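Local coordinates for protein aspartate--tRNA(Asp/Asn) ligase (Thermus thermophilus, PDB 1N9W) that aspartylates both tRNA(Asp) and tRNA(Asn) with similar efficiency, first activating L-aspartate with ATP and then transferring it to the tRNA acceptor end, at residues Y194-V199 / L215-E220. Numbering follows the deposited sequence.
Sequences YEVAPV and LSLDVE
Glu195 and Asp218 form one hydrogen-bonded pair of an antiparallel ladder and Ala197 with Ser216 the next; the strand axes run at 160° to each other. In the first pair the bonds are reciprocal: Asp218 N reaches Glu195 O at 2.9 Å, and Glu195 N gives its hydrogen to Asp218 O. The second repeats the pattern, with Ser216 N 3.0 Å from Ala197 O and Ala197 N bonded to Ser216 O. Between the pairs, Val196 CA adds a CA-H...O contact to Ser216 O.

Ser216 can be followed outward. Its CB packs 3.5 Å from Val199 CG2 and also lies 3.7 Å from Ala197 O. With OG anti to the backbone N (chi1 -176°), the hydroxyl points along its own strand and donates to Asp218 OD2; the modelled 2.4 Å between OG and OD2 is too short to be trusted in detail. Asp218 OD1 stands 5.0 Å from Glu195 OE1, and Lys183, salt-bridged to Glu195 and weakly paired with Asp218, probably offsets this like-charge proximity. On the reverse face, Val196 CG1 touches Leu215 CD1 at 3.9 Å and also meets CD2 of Leu217, whose side chain runs alongside that of Val196 and points the same way.

This is class II synthetase motif 2: two antiparallel strands of the catalytic sheet, whose connecting residues 200-212 are not modelled and include predicted ATP-binding positions. Phe148 of the second subunit packs on Val196 and Leu215, while helix 119-141 covers Tyr194, Leu217 and Val219. Strand 215-222 continues the sheet into strand 387-393, and strand 192-198 into 145-146.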
# COMPACT_ATOMS: atom_id res chain seq x y z
N TYR B 194 -4.20 1.31 9.89
CA TYR B 194 -4.73 1.95 8.70
C TYR B 194 -4.70 0.95 7.57
O TYR B 194 -4.03 -0.08 7.64
CB TYR B 194 -3.92 3.19 8.32
CG TYR B 194 -2.52 2.88 7.84
CD1 TYR B 194 -1.45 2.86 8.73
CD2 TYR B 194 -2.26 2.65 6.49
CE1 TYR B 194 -0.15 2.61 8.29
CE2 TYR B 194 -0.97 2.41 6.04
CZ TYR B 194 0.08 2.39 6.94
OH TYR B 194 1.37 2.19 6.50
N GLU B 195 -5.44 1.25 6.51
CA GLU B 195 -5.47 0.36 5.37
C GLU B 195 -5.76 1.10 4.09
O GLU B 195 -6.53 2.07 4.06
CB GLU B 195 -6.50 -0.76 5.60
CG GLU B 195 -6.75 -1.64 4.37
CD GLU B 195 -7.61 -2.86 4.68
OE1 GLU B 195 -8.65 -2.72 5.37
OE2 GLU B 195 -7.25 -3.97 4.23
N VAL B 196 -5.11 0.65 3.03
CA VAL B 196 -5.25 1.22 1.71
C VAL B 196 -5.81 0.12 0.84
O VAL B 196 -5.09 -0.80 0.46
CB VAL B 196 -3.88 1.63 1.14
CG1 VAL B 196 -4.04 2.12 -0.28
CG2 VAL B 196 -3.26 2.68 2.04
N ALA B 197 -7.10 0.20 0.52
CA ALA B 197 -7.70 -0.83 -0.31
C ALA B 197 -8.97 -0.34 -1.00
O ALA B 197 -9.57 0.65 -0.59
CB ALA B 197 -8.01 -2.07 0.54
N PRO B 198 -9.38 -1.02 -2.08
CA PRO B 198 -10.58 -0.64 -2.84
C PRO B 198 -11.87 -0.87 -2.04
O PRO B 198 -11.90 -1.69 -1.13
CB PRO B 198 -10.51 -1.52 -4.09
CG PRO B 198 -9.03 -1.82 -4.22
CD PRO B 198 -8.64 -2.08 -2.79
N VAL B 199 -12.91 -0.12 -2.39
CA VAL B 199 -14.20 -0.22 -1.71
C VAL B 199 -15.35 -0.07 -2.70
O VAL B 199 -15.13 0.18 -3.90
CB VAL B 199 -14.35 0.87 -0.63
CG1 VAL B 199 -15.74 0.81 -0.02
CG2 VAL B 199 -13.29 0.68 0.46
N LEU B 215 -10.51 3.79 -4.37
CA LEU B 215 -9.43 3.59 -3.41
C LEU B 215 -9.76 4.33 -2.12
O LEU B 215 -10.01 5.54 -2.13
CB LEU B 215 -8.12 4.12 -3.99
CG LEU B 215 -6.83 3.81 -3.23
CD1 LEU B 215 -6.67 2.30 -3.09
CD2 LEU B 215 -5.64 4.40 -3.95
N SER B 216 -9.77 3.61 -1.01
CA SER B 216 -10.08 4.22 0.27
C SER B 216 -8.89 4.15 1.22
O SER B 216 -8.27 3.10 1.38
CB SER B 216 -11.28 3.52 0.90
OG SER B 216 -11.67 4.15 2.10
N LEU B 217 -8.56 5.28 1.84
CA LEU B 217 -7.45 5.32 2.80
C LEU B 217 -8.11 5.41 4.17
O LEU B 217 -8.51 6.48 4.61
CB LEU B 217 -6.56 6.55 2.54
CG LEU B 217 -6.32 6.92 1.06
CD1 LEU B 217 -5.56 8.24 1.01
CD2 LEU B 217 -5.56 5.81 0.35
N ASP B 218 -8.23 4.25 4.81
CA ASP B 218 -8.86 4.12 6.11
C ASP B 218 -7.89 4.22 7.29
O ASP B 218 -6.76 3.73 7.24
CB ASP B 218 -9.61 2.79 6.18
CG ASP B 218 -10.63 2.64 5.05
OD1 ASP B 218 -11.20 1.54 4.90
OD2 ASP B 218 -10.88 3.61 4.32
N VAL B 219 -8.37 4.87 8.35
CA VAL B 219 -7.59 5.06 9.56
C VAL B 219 -8.48 4.75 10.77
O VAL B 219 -9.63 5.18 10.81
CB VAL B 219 -7.10 6.53 9.68
CG1 VAL B 219 -6.16 6.67 10.87
CG2 VAL B 219 -6.40 6.95 8.40
N GLU B 220 -7.96 4.00 11.73
CA GLU B 220 -8.71 3.66 12.93
C GLU B 220 -7.70 3.66 14.08
O GLU B 220 -6.63 3.06 13.99
CB GLU B 220 -9.38 2.28 12.78
CG GLU B 220 -10.52 1.99 13.77
CD GLU B 220 -11.84 2.69 13.42
OE1 GLU B 220 -12.76 2.68 14.28
OE2 GLU B 220 -11.98 3.24 12.31